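Local coordinates for uncharacterized protein (Bacillus cereus, PDB 5F2H) that is uncharacterized but, as a member of the alpha/beta-hydrolase superfamily, probably acts as a serine hydrolase on a substrate not yet known, at residues Gly138-Ile143 and Gly173-Asp178; Pro163-Ile168 and Lys183-Glu188; Gly206-Ala211 and Leu292-Pro297; Gly210-Leu215 and Ala232-Glu237. All blocks are in the same frame, centred on the assembly; numbering follows the deposited sequence.

Contact 1. Residues Gly138-Ile143 and Gly173-Asp178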
loop_
_atom_site.group_PDB
_atom_site.type_symbol
_atom_site.label_atom_id
_atom_site.label_comp_id
_atom_site.label_asym_id
_atom_site.label_seq_id
_atom_site.Cartn_x
_atom_site.Cartn_y
_atom_site.Cartn_z
ATOM N N GLY B 138 25.049 13.809 -1.463
ATOM C CA GLY B 138 25.950 14.702 -2.177
ATOM C C GLY B 138 27.416 14.369 -1.931
ATOM O O GLY B 138 27.734 13.486 -1.172
ATOM N N ASP B 139 28.336 15.050 -2.591
ATOM C CA ASP B 139 29.748 14.731 -2.367
ATOM C C ASP B 139 30.109 15.070 -0.955
ATOM O O ASP B 139 29.518 15.985 -0.379
ATOM C CB ASP B 139 30.671 15.453 -3.356
ATOM C CG ASP B 139 30.573 14.877 -4.767
ATOM O OD1 ASP B 139 30.135 13.703 -4.888
ATOM O OD2 ASP B 139 30.982 15.572 -5.743
ATOM N N GLN B 140 31.015 14.276 -0.391
ATOM C CA GLN B 140 31.493 14.472 0.961
ATOM C C GLN B 140 30.440 14.258 2.027
ATOM O O GLN B 140 30.499 14.854 3.116
ATOM C CB GLN B 140 32.110 15.857 1.091
ATOM C CG GLN B 140 33.285 16.029 0.169
ATOM C CD GLN B 140 33.952 17.355 0.371
ATOM O OE1 GLN B 140 35.109 17.429 0.781
ATOM N NE2 GLN B 140 33.189 18.405 0.224
ATOM N N GLU B 141 29.488 13.391 1.718
ATOM C CA GLU B 141 28.426 13.084 2.634
ATOM C C GLU B 141 28.423 11.587 2.912
ATOM O O GLU B 141 29.423 10.922 2.718
ATOM C CB GLU B 141 27.071 13.565 2.088
ATOM C CG GLU B 141 26.937 15.069 1.952
ATOM C CD GLU B 141 25.519 15.506 1.578
ATOM O OE1 GLU B 141 24.610 14.649 1.554
ATOM O OE2 GLU B 141 25.286 16.726 1.364
ATOM N N ASN B 142 27.304 11.090 3.431
ATOM C CA ASN B 142 27.145 9.695 3.751
ATOM C C ASN B 142 25.695 9.474 4.077
ATOM O O ASN B 142 24.869 10.374 3.891
ATOM C CB ASN B 142 28.064 9.315 4.903
ATOM C CG ASN B 142 27.854 10.192 6.096
ATOM O OD1 ASN B 142 26.722 10.513 6.431
ATOM N ND2 ASN B 142 28.938 10.538 6.787
ATOM N N ILE B 143 25.372 8.294 4.577
ATOM C CA ILE B 143 23.986 7.983 4.911
ATOM C C ILE B 143 23.434 8.777 6.102
ATOM O O ILE B 143 22.257 9.145 6.109
ATOM C CB ILE B 143 23.820 6.498 5.240
ATOM C CG1 ILE B 143 24.397 5.643 4.113
ATOM C CG2 ILE B 143 22.352 6.179 5.496
ATOM C CD1 ILE B 143 24.314 4.164 4.367
ATOM N N GLY B 173 33.437 10.410 4.762
ATOM C CA GLY B 173 33.075 11.342 3.671
ATOM C C GLY B 173 33.182 10.594 2.336
ATOM O O GLY B 173 34.237 10.082 2.001
ATOM N N PHE B 174 32.112 10.560 1.564
ATOM C CA PHE B 174 32.095 9.832 0.314
ATOM C C PHE B 174 31.716 10.703 -0.914
ATOM O O PHE B 174 30.943 11.662 -0.780
ATOM C CB PHE B 174 31.126 8.664 0.502
ATOM C CG PHE B 174 31.483 7.746 1.648
ATOM C CD1 PHE B 174 32.348 6.678 1.456
ATOM C CD2 PHE B 174 30.931 7.924 2.909
ATOM C CE1 PHE B 174 32.672 5.823 2.502
ATOM C CE2 PHE B 174 31.270 7.085 3.970
ATOM C CZ PHE B 174 32.130 6.027 3.757
ATOM N N VAL B 175 32.227 10.359 -2.104
ATOM C CA VAL B 175 31.960 11.148 -3.329
ATOM C C VAL B 175 31.573 10.388 -4.570
ATOM O O VAL B 175 31.914 9.208 -4.713
ATOM C CB VAL B 175 33.191 11.967 -3.771
ATOM C CG1 VAL B 175 33.567 12.988 -2.705
ATOM C CG2 VAL B 175 34.370 11.059 -4.066
ATOM N N TRP B 176 30.927 11.106 -5.500
ATOM C CA TRP B 176 30.482 10.541 -6.789
ATOM C C TRP B 176 31.349 11.012 -7.974
ATOM O O TRP B 176 30.843 11.184 -9.077
ATOM C CB TRP B 176 29.024 10.902 -7.063
ATOM C CG TRP B 176 28.101 10.423 -6.028
ATOM C CD1 TRP B 176 27.507 11.161 -5.034
ATOM C CD2 TRP B 176 27.713 9.073 -5.808
ATOM N NE1 TRP B 176 26.739 10.351 -4.240
ATOM C CE2 TRP B 176 26.861 9.060 -4.681
ATOM C CE3 TRP B 176 27.994 7.865 -6.460
ATOM C CZ2 TRP B 176 26.260 7.897 -4.214
ATOM C CZ3 TRP B 176 27.405 6.693 -5.971
ATOM C CH2 TRP B 176 26.541 6.729 -4.859
ATOM N N ASP B 177 32.651 11.196 -7.742
ATOM C CA ASP B 177 33.589 11.649 -8.778
ATOM C C ASP B 177 33.488 10.842 -10.057
ATOM O O ASP B 177 33.139 11.376 -11.115
ATOM C CB ASP B 177 35.031 11.549 -8.279
ATOM C CG ASP B 177 35.361 12.544 -7.213
ATOM O OD1 ASP B 177 34.592 13.521 -7.009
ATOM O OD2 ASP B 177 36.451 12.370 -6.632
ATOM N N ASP B 178 33.793 9.552 -9.903
ATOM C CA ASP B 178 33.780 8.562 -10.953
ATOM C C ASP B 178 32.334 8.150 -11.141
ATOM O O ASP B 178 31.882 7.198 -10.534
ATOM C CB ASP B 178 34.662 7.371 -10.529
ATOM C CG ASP B 178 34.860 6.343 -11.636
ATOM O OD1 ASP B 178 34.082 6.327 -12.623
ATOM O OD2 ASP B 178 35.817 5.543 -11.515
#

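Contact 2. Residues Pro163-Ile168 and Lys183-Glu188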
loop_
_atom_site.group_PDB
_atom_site.type_symbol
_atom_site.label_atom_id
_atom_site.label_comp_id
_atom_site.label_asym_id
_atom_site.label_seq_id
_atom_site.Cartn_x
_atom_site.Cartn_y
_atom_site.Cartn_z
ATOM N N PRO B 163 21.769 4.719 -0.653
ATOM C CA PRO B 163 23.038 4.115 -1.049
ATOM C C PRO B 163 24.209 4.999 -0.689
ATOM O O PRO B 163 24.059 6.203 -0.622
ATOM C CB PRO B 163 22.920 4.005 -2.575
ATOM C CG PRO B 163 21.468 4.191 -2.880
ATOM C CD PRO B 163 21.008 5.154 -1.829
ATOM N N GLN B 164 25.353 4.394 -0.424
ATOM C CA GLN B 164 26.544 5.136 -0.082
ATOM C C GLN B 164 27.633 4.743 -1.091
ATOM O O GLN B 164 27.870 3.543 -1.345
ATOM C CB GLN B 164 26.998 4.811 1.330
ATOM C CG GLN B 164 28.037 5.765 1.880
ATOM C CD GLN B 164 28.429 5.399 3.306
ATOM O OE1 GLN B 164 28.110 6.113 4.255
ATOM N NE2 GLN B 164 28.994 4.225 3.469
ATOM N N SER B 165 28.314 5.751 -1.636
ATOM C CA SER B 165 29.355 5.509 -2.616
ATOM C C SER B 165 30.570 4.861 -2.000
ATOM O O SER B 165 30.910 5.106 -0.852
ATOM C CB SER B 165 29.780 6.816 -3.282
ATOM O OG SER B 165 30.871 6.592 -4.166
ATOM N N SER B 166 31.228 4.033 -2.782
ATOM C CA SER B 166 32.432 3.376 -2.330
ATOM C C SER B 166 33.635 4.314 -2.416
ATOM O O SER B 166 34.657 4.049 -1.806
ATOM C CB SER B 166 32.699 2.178 -3.217
ATOM O OG SER B 166 32.797 2.599 -4.565
ATOM N N GLN B 167 33.498 5.434 -3.123
ATOM C CA GLN B 167 34.611 6.370 -3.307
ATOM C C GLN B 167 34.781 7.259 -2.074
ATOM O O GLN B 167 34.171 8.323 -1.964
ATOM C CB GLN B 167 34.367 7.206 -4.564
ATOM C CG GLN B 167 34.081 6.389 -5.831
ATOM C CD GLN B 167 33.548 7.258 -6.973
ATOM O OE1 GLN B 167 34.061 8.349 -7.245
ATOM N NE2 GLN B 167 32.499 6.774 -7.639
ATOM N N ILE B 168 35.681 6.835 -1.187
ATOM C CA ILE B 168 35.961 7.536 0.076
ATOM C C ILE B 168 37.072 8.586 -0.085
ATOM O O ILE B 168 38.095 8.323 -0.696
ATOM C CB ILE B 168 36.298 6.500 1.190
ATOM C CG1 ILE B 168 36.257 7.132 2.576
ATOM C CG2 ILE B 168 37.635 5.813 0.934
ATOM C CD1 ILE B 168 36.529 6.143 3.686
ATOM N N LYS B 183 27.035 4.739 -11.223
ATOM C CA LYS B 183 25.947 4.156 -11.986
ATOM C C LYS B 183 25.901 2.656 -11.755
ATOM O O LYS B 183 24.825 2.089 -11.639
ATOM C CB LYS B 183 26.182 4.377 -13.471
ATOM C CG LYS B 183 25.081 3.830 -14.372
ATOM C CD LYS B 183 25.495 3.846 -15.830
ATOM C CE LYS B 183 26.668 2.897 -16.049
ATOM N NZ LYS B 183 27.094 2.824 -17.473
ATOM N N GLU B 184 27.072 2.020 -11.734
ATOM C CA GLU B 184 27.175 0.565 -11.534
ATOM C C GLU B 184 26.602 0.160 -10.214
ATOM O O GLU B 184 25.726 -0.679 -10.167
ATOM C CB GLU B 184 28.621 0.083 -11.599
ATOM C CG GLU B 184 29.296 0.310 -12.936
ATOM C CD GLU B 184 30.760 -0.048 -12.906
ATOM O OE1 GLU B 184 31.208 -0.662 -11.912
ATOM O OE2 GLU B 184 31.465 0.299 -13.881
ATOM N N GLU B 185 27.114 0.761 -9.147
ATOM C CA GLU B 185 26.646 0.487 -7.786
ATOM C C GLU B 185 25.157 0.709 -7.708
ATOM O O GLU B 185 24.427 -0.180 -7.299
ATOM C CB GLU B 185 27.356 1.371 -6.764
ATOM C CG GLU B 185 28.851 1.109 -6.697
ATOM C CD GLU B 185 29.578 2.028 -5.741
ATOM O OE1 GLU B 185 28.913 2.611 -4.827
ATOM O OE2 GLU B 185 30.823 2.134 -5.892
ATOM N N LEU B 186 24.700 1.866 -8.170
ATOM C CA LEU B 186 23.284 2.172 -8.157
ATOM C C LEU B 186 22.472 1.061 -8.796
ATOM O O LEU B 186 21.370 0.763 -8.355
ATOM C CB LEU B 186 22.979 3.518 -8.819
ATOM C CG LEU B 186 21.485 3.900 -8.735
ATOM C CD1 LEU B 186 20.918 3.741 -7.321
ATOM C CD2 LEU B 186 21.186 5.307 -9.247
ATOM N N LYS B 187 23.023 0.425 -9.816
ATOM C CA LYS B 187 22.336 -0.666 -10.500
ATOM C C LYS B 187 22.357 -1.897 -9.617
ATOM O O LYS B 187 21.339 -2.552 -9.437
ATOM C CB LYS B 187 23.026 -0.949 -11.827
ATOM C CG LYS B 187 22.357 -2.001 -12.677
ATOM C CD LYS B 187 23.145 -2.115 -13.965
ATOM C CE LYS B 187 22.346 -2.798 -15.051
ATOM N NZ LYS B 187 23.127 -2.886 -16.317
ATOM N N GLU B 188 23.521 -2.181 -9.048
ATOM C CA GLU B 188 23.702 -3.337 -8.169
ATOM C C GLU B 188 22.689 -3.287 -7.044
ATOM O O GLU B 188 22.007 -4.272 -6.794
ATOM C CB GLU B 188 25.116 -3.387 -7.575
ATOM C CG GLU B 188 26.270 -3.477 -8.575
ATOM C CD GLU B 188 26.267 -4.753 -9.411
ATOM O OE1 GLU B 188 25.346 -5.582 -9.244
ATOM O OE2 GLU B 188 27.208 -4.949 -10.224
HETATM O O HOH W 1 31.396 4.500 -5.982
#

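Contact 3. Residues Gly206-Ala211 and Leu292-Pro297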
loop_
_atom_site.group_PDB
_atom_site.type_symbol
_atom_site.label_atom_id
_atom_site.label_comp_id
_atom_site.label_asym_id
_atom_site.label_seq_id
_atom_site.Cartn_x
_atom_site.Cartn_y
_atom_site.Cartn_z
ATOM N N GLY B 206 17.889 12.839 -5.347
ATOM C CA GLY B 206 19.315 13.096 -5.125
ATOM C C GLY B 206 19.592 14.555 -4.821
ATOM O O GLY B 206 18.735 15.416 -5.056
ATOM N N PHE B 207 20.805 14.823 -4.351
ATOM C CA PHE B 207 21.258 16.156 -3.999
ATOM C C PHE B 207 22.641 16.369 -4.659
ATOM O O PHE B 207 23.545 15.554 -4.458
ATOM C CB PHE B 207 21.291 16.241 -2.447
ATOM C CG PHE B 207 21.835 17.520 -1.911
ATOM C CD1 PHE B 207 21.046 18.656 -1.867
ATOM C CD2 PHE B 207 23.136 17.601 -1.484
ATOM C CE1 PHE B 207 21.561 19.866 -1.449
ATOM C CE2 PHE B 207 23.652 18.802 -1.019
ATOM C CZ PHE B 207 22.865 19.937 -1.002
ATOM N N SER B 208 22.801 17.436 -5.454
ATOM C CA SER B 208 24.065 17.740 -6.183
ATOM C C SER B 208 24.534 16.522 -6.979
ATOM O O SER B 208 23.724 15.876 -7.638
ATOM C CB SER B 208 25.182 18.189 -5.235
ATOM O OG SER B 208 24.874 19.413 -4.615
ATOM N N ALA B 209 25.819 16.179 -6.842
ATOM C CA ALA B 209 26.429 15.038 -7.490
ATOM C C ALA B 209 25.605 13.812 -7.315
ATOM O O ALA B 209 25.688 12.889 -8.095
ATOM C CB ALA B 209 27.817 14.771 -6.910
ATOM N N GLY B 210 24.843 13.750 -6.246
ATOM C CA GLY B 210 24.024 12.583 -6.028
ATOM C C GLY B 210 23.013 12.551 -7.128
ATOM O O GLY B 210 22.822 11.543 -7.784
ATOM N N ALA B 211 22.386 13.691 -7.355
ATOM C CA ALA B 211 21.378 13.780 -8.396
ATOM C C ALA B 211 22.006 13.482 -9.776
ATOM O O ALA B 211 21.329 12.928 -10.635
ATOM C CB ALA B 211 20.685 15.138 -8.360
ATOM N N LEU B 292 17.471 30.952 -0.854
ATOM C CA LEU B 292 18.150 29.701 -0.510
ATOM C C LEU B 292 19.456 29.490 -1.270
ATOM O O LEU B 292 19.528 29.749 -2.451
ATOM C CB LEU B 292 17.208 28.526 -0.774
ATOM C CG LEU B 292 17.706 27.119 -0.447
ATOM C CD1 LEU B 292 18.083 26.966 1.025
ATOM C CD2 LEU B 292 16.646 26.098 -0.823
ATOM N N LYS B 293 20.492 29.036 -0.563
ATOM C CA LYS B 293 21.804 28.765 -1.165
ATOM C C LYS B 293 21.897 27.272 -1.488
ATOM O O LYS B 293 20.878 26.659 -1.807
ATOM C CB LYS B 293 22.959 29.233 -0.260
ATOM C CG LYS B 293 22.997 30.740 -0.018
ATOM C CD LYS B 293 24.253 31.198 0.717
ATOM C CE LYS B 293 24.378 30.678 2.148
ATOM N NZ LYS B 293 23.315 31.208 3.053
ATOM N N HIS B 294 23.090 26.679 -1.379
ATOM C CA HIS B 294 23.276 25.258 -1.686
ATOM C C HIS B 294 22.980 24.421 -0.449
ATOM O O HIS B 294 23.875 23.930 0.272
ATOM C CB HIS B 294 24.670 25.035 -2.225
ATOM C CG HIS B 294 24.911 23.656 -2.755
ATOM N ND1 HIS B 294 25.729 22.746 -2.122
ATOM C CD2 HIS B 294 24.450 23.035 -3.865
ATOM C CE1 HIS B 294 25.786 21.636 -2.834
ATOM N NE2 HIS B 294 25.025 21.789 -3.901
ATOM N N ASP B 295 21.681 24.238 -0.250
ATOM C CA ASP B 295 21.159 23.529 0.877
ATOM C C ASP B 295 19.712 23.225 0.562
ATOM O O ASP B 295 19.178 23.767 -0.377
ATOM C CB ASP B 295 21.227 24.488 2.068
ATOM C CG ASP B 295 20.647 23.909 3.313
ATOM O OD1 ASP B 295 20.566 22.668 3.406
ATOM O OD2 ASP B 295 20.270 24.713 4.196
ATOM N N TYR B 296 19.076 22.374 1.352
ATOM C CA TYR B 296 17.676 22.052 1.143
ATOM C C TYR B 296 16.821 23.139 1.786
ATOM O O TYR B 296 17.239 23.772 2.773
ATOM C CB TYR B 296 17.313 20.763 1.838
ATOM C CG TYR B 296 18.052 19.526 1.418
ATOM C CD1 TYR B 296 19.342 19.296 1.831
ATOM C CD2 TYR B 296 17.382 18.496 0.794
ATOM C CE1 TYR B 296 19.971 18.097 1.558
ATOM C CE2 TYR B 296 18.002 17.299 0.508
ATOM C CZ TYR B 296 19.287 17.103 0.905
ATOM O OH TYR B 296 19.902 15.915 0.610
ATOM N N PRO B 297 15.620 23.388 1.232
ATOM C CA PRO B 297 14.729 24.405 1.833
ATOM C C PRO B 297 14.299 23.917 3.198
ATOM O O PRO B 297 14.228 22.706 3.429
ATOM C CB PRO B 297 13.544 24.458 0.879
ATOM C CG PRO B 297 13.602 23.178 0.114
ATOM C CD PRO B 297 15.031 22.757 0.046
#

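Contact 4. Residues Gly210-Leu215 and Ala232-Glu237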
loop_
_atom_site.group_PDB
_atom_site.type_symbol
_atom_site.label_atom_id
_atom_site.label_comp_id
_atom_site.label_asym_id
_atom_site.label_seq_id
_atom_site.Cartn_x
_atom_site.Cartn_y
_atom_site.Cartn_z
ATOM N N GLY B 210 24.843 13.750 -6.246
ATOM C CA GLY B 210 24.024 12.583 -6.028
ATOM C C GLY B 210 23.013 12.551 -7.128
ATOM O O GLY B 210 22.822 11.543 -7.784
ATOM N N ALA B 211 22.386 13.691 -7.355
ATOM C CA ALA B 211 21.378 13.780 -8.396
ATOM C C ALA B 211 22.006 13.482 -9.776
ATOM O O ALA B 211 21.329 12.928 -10.635
ATOM C CB ALA B 211 20.685 15.138 -8.360
ATOM N N ARG B 212 23.296 13.795 -9.955
ATOM C CA ARG B 212 23.988 13.554 -11.223
ATOM C C ARG B 212 23.998 12.078 -11.590
ATOM O O ARG B 212 23.518 11.706 -12.676
ATOM C CB ARG B 212 25.436 14.082 -11.224
ATOM C CG ARG B 212 26.022 13.999 -12.642
ATOM C CD ARG B 212 27.341 14.668 -13.074
ATOM N NE ARG B 212 28.581 14.225 -12.469
ATOM C CZ ARG B 212 29.791 14.402 -13.016
ATOM N NH1 ARG B 212 29.952 14.844 -14.275
ATOM N NH2 ARG B 212 30.859 13.970 -12.358
ATOM N N VAL B 213 24.512 11.245 -10.680
ATOM C CA VAL B 213 24.575 9.801 -10.918
ATOM C C VAL B 213 23.165 9.260 -11.120
ATOM O O VAL B 213 22.924 8.373 -11.952
ATOM C CB VAL B 213 25.242 9.060 -9.764
ATOM C CG1 VAL B 213 25.227 7.569 -10.005
ATOM C CG2 VAL B 213 26.668 9.524 -9.576
ATOM N N ALA B 214 22.222 9.797 -10.349
ATOM C CA ALA B 214 20.842 9.365 -10.462
ATOM C C ALA B 214 20.361 9.573 -11.896
ATOM O O ALA B 214 19.755 8.684 -12.487
ATOM C CB ALA B 214 19.958 10.154 -9.521
ATOM N N LEU B 215 20.630 10.748 -12.458
ATOM C CA LEU B 215 20.188 11.039 -13.800
ATOM C C LEU B 215 20.982 10.214 -14.844
ATOM O O LEU B 215 20.415 9.730 -15.816
ATOM C CB LEU B 215 20.298 12.537 -14.098
ATOM C CG LEU B 215 19.708 12.983 -15.452
ATOM C CD1 LEU B 215 18.211 12.723 -15.480
ATOM C CD2 LEU B 215 19.961 14.452 -15.728
ATOM N N ALA B 232 19.000 20.887 -6.015
ATOM C CA ALA B 232 20.264 21.508 -6.396
ATOM C C ALA B 232 21.190 20.566 -7.170
ATOM O O ALA B 232 22.391 20.495 -6.897
ATOM C CB ALA B 232 20.963 22.005 -5.142
ATOM N N PRO B 233 20.641 19.844 -8.144
ATOM C CA PRO B 233 21.448 18.917 -8.942
ATOM C C PRO B 233 22.644 19.565 -9.631
ATOM O O PRO B 233 22.569 20.727 -10.061
ATOM C CB PRO B 233 20.473 18.429 -10.008
ATOM C CG PRO B 233 19.487 19.536 -10.139
ATOM C CD PRO B 233 19.339 20.131 -8.772
ATOM N N TRP B 234 23.740 18.816 -9.702
ATOM C CA TRP B 234 24.958 19.281 -10.324
ATOM C C TRP B 234 25.067 18.509 -11.620
ATOM O O TRP B 234 25.362 17.311 -11.620
ATOM C CB TRP B 234 26.150 19.063 -9.409
ATOM C CG TRP B 234 27.396 19.556 -9.994
ATOM C CD1 TRP B 234 27.707 20.869 -10.266
ATOM C CD2 TRP B 234 28.579 18.805 -10.235
ATOM N NE1 TRP B 234 28.987 20.960 -10.766
ATOM C CE2 TRP B 234 29.553 19.708 -10.748
ATOM C CE3 TRP B 234 28.908 17.455 -10.111
ATOM C CZ2 TRP B 234 30.835 19.300 -11.129
ATOM C CZ3 TRP B 234 30.195 17.045 -10.494
ATOM C CH2 TRP B 234 31.140 17.971 -10.991
ATOM N N LEU B 235 24.828 19.218 -12.723
ATOM C CA LEU B 235 24.824 18.635 -14.043
ATOM C C LEU B 235 25.700 19.441 -14.978
ATOM O O LEU B 235 25.181 20.218 -15.786
ATOM C CB LEU B 235 23.380 18.672 -14.523
ATOM C CG LEU B 235 22.461 17.967 -13.519
ATOM C CD1 LEU B 235 20.982 18.296 -13.706
ATOM C CD2 LEU B 235 22.726 16.468 -13.541
ATOM N N PRO B 236 27.025 19.190 -14.933
ATOM C CA PRO B 236 28.033 19.896 -15.730
ATOM C C PRO B 236 28.136 19.544 -17.230
ATOM O O PRO B 236 28.729 20.310 -17.993
ATOM C CB PRO B 236 29.333 19.523 -15.016
ATOM C CG PRO B 236 29.078 18.155 -14.472
ATOM C CD PRO B 236 27.594 17.984 -14.305
ATOM N N GLU B 237 27.590 18.408 -17.646
ATOM C CA GLU B 237 27.652 17.986 -19.047
ATOM C C GLU B 237 26.245 17.897 -19.585
ATOM O O GLU B 237 25.929 16.987 -20.347
ATOM C CB GLU B 237 28.243 16.580 -19.121
ATOM C CG GLU B 237 29.637 16.433 -18.531
ATOM C CD GLU B 237 29.967 14.988 -18.162
ATOM O OE1 GLU B 237 29.037 14.251 -17.762
ATOM O OE2 GLU B 237 31.159 14.606 -18.180
#

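Contact 1. Residues Gly138-Ile143 and Gly173-Asp178
With chi1 at -72°, Asp139 keeps its CG anti to its own carbonyl carbon, beside the backbone N, and so swings OD1 across to residues 173-178; Phe174 and Trp176 share that first torsion. The backbones meet as a G1 beta bulge: a type II turn from Gly138 to Glu141, in the loop after strand 131-136 of the alpha/beta-hydrolase sheet, sets both Gln140 and Glu141 against Phe174. Gln140, third in the turn, has the positive phi (66°) this turn type needs there. Phe174 N donates to Glu141 O at 2.9 Å, in the plane of that carbonyl. Phe174 O in return takes two weak bonds, from Gln140 N at 2.6 Å and from Glu141 N at 3.4 Å. Much the straightest link uses a side chain: Trp176 N points at Asp139 OD1 over 2.8 Å with an angle of 171° at the hydrogen, meeting the oxygen from above the carboxylate plane. Asp139 crosses Val175 at about a right angle on the way. The other oxygen, Asp139 OD2, lies 4.3 Å from Asp177 OD1, and two like charges so close could raise the pKa of either acid. Glu141 O approaches the Phe174 ring in plane at its edge, where Asn142 CB also sits, 3.8 Å from Phe174 CD2. The Trp176 indole NE1 bonds to His137 O, and Asn142 caps helix 143-150 through Ile145 N while its ND2 holds Asp172 O. Back at the turn, Glu141 OE1 receives Gly138 N at 3.2 Å, from almost straight above its carboxylate plane.

Contact 2. Residues Pro163-Ile168 and Lys183-Glu188
Glu185 leaves helix 179-195 with CG anti to its carbonyl carbon (chi1 -64°) and then runs out fully extended, so that its carboxylate arrives end-on at the bend after strand 158-164. Ser166 meets it with OG in the crowded position between backbone N and carbonyl carbon (chi1 57°), and Ser166 OG donates to Glu185 OE2 at 2.4 Å, on the syn lone pair. The second oxygen adds a weak bond from the same residue, Ser166 N to Glu185 OE1 at 3.4 Å; one serine therefore engages both arms of the carboxylate. Strand 158-164 lies at the edge of the parallel alpha/beta-hydrolase sheet within its chain, and helix 179-195 is the connection that leads on to strand 202-207; the second subunit pairs antiparallel with Pro163 and Gln164, extending the sheet. Ser165 turns the other way, OG anti to its own N (chi1 175°), and there accepts Gln167 N at 3.1 Å, an ST turn, while also bonding to Val175 O. A water fills in behind: it donates to Ser165 OG at 2.8 Å and to Glu185 OE2, and accepts from Gln167 NE2 at 3.0 Å. Arg181 adds a weak bond to Ser166 OG. Closer to the sheet only a loose apolar touch is left, Pro163 CG against Leu186 CD1 at 4.5 Å, both side chains also packing on Met136.

Contact 3. Residues Gly206-Ala211 and Leu292-Pro297
Ser208 OG is the polar atom that joins the two segments, and one hydrogen bond across the contact grips it: His294 NE2 donates over 2.5 Å, with the serine oxygen close to the imidazole plane and the bond bent to 133°. His294 gets there with CG anti to its backbone N, presenting the ring edge rather than a face. Ser208 OG for its part lies anti to its own carbonyl carbon and sits over one face of the Phe207 ring. The sequence Gly206-Phe207-Ser208-Ala209-Gly210, running from strand 202-207 straight into helix 209-219, matches the GxSxG nucleophile elbow of alpha/beta hydrolases, and the positive phi of Ser208 (52°) fits that turn. A serine-histidine pair here is consistent with catalysis; His294 also touches Asp263, which follows strand 254-260 and could supply the acid of a triad. On the opposite face of Phe207 lies Tyr296, an offset stack with centroids 4.5 Å apart and planes at 8°. Phe207 CD1 comes within 3.6 Å of Tyr296 CZ, and Phe207 CB lies 3.4 Å from Tyr296 OH, whose own polar partner is Trp150 NE1. The imidazole meets the phenyl ring obliquely instead, with centroids 5.0 Å apart and Phe207 CZ over one face of it. Asn15 of the second subunit donates from ND2 to His294 O.

Contact 4. Residues Gly210-Leu215 and Ala232-Glu237
Helix residues 210-215 run beside an irregular loop, 232-237, extended only from Pro233 to Leu235, with CA atoms 5.2 Å apart at Ala211 and Pro233 and 5.9 Å apart at Arg212 and Leu235. Near the sheet the fit is methyl to ring: Ala211 CB rests 3.7 Å from Pro233 CB. One turn further along the helix, Leu215 and Leu235 cross at about a right angle and touch tip to tip, Leu215 CD2 to Leu235 CD2 at 4.1 Å, with Phe273 packing on both. Arg212 carries most of the rest. Its chain starts with CG anti to the backbone N, runs past the Trp234 carbonyl, and bends at chi3 (64°), so that it lies alongside the indole. Trp234 CZ3 sits over one guanidinium face, 3.7 Å from Arg212 NH2, but the two planes are 58° apart, too steep for a parallel stack. Pro236 crosses the arginine, its CD 3.5 Å from Arg212 CD and its CG 3.4 Å from Arg212 NH1. At the far end Arg212 NH1 makes a long salt bridge to Glu237 OE1, 3.7 Å. This is the loop after strand 227-231 in the alpha/beta-hydrolase fold, laid against the helix that starts at the probable nucleophile elbow; a bound Tris molecule lies near Trp234. Between these segments side-chain packing outweighs directed bonds, and the long ion pair probably holds Arg212 only loosely.

All four contacts are mostly buried, and three of them gather round the putative active site. Contacts 3 and 4 share Gly210 and Ala211 of helix 209-219, and contact 1 reaches the same helix when Asp139 and Trp176 pack on Ala209 and Gly210. Contact 2 sits toward the sheet edge, about 19 Å from contact 3 between centres, yet is tied to contact 1 by Val175, which bonds to Gln167 and Ser165. Chemistry changes with place: backbone pairing in contact 1, a carboxylate, serines and water in contact 2, aromatic rings and a serine-histidine pair in contact 3, apolar packing round a buried arginine in contact 4. Contacts 1, 2 and 3 touch the second subunit; contact 4 does not.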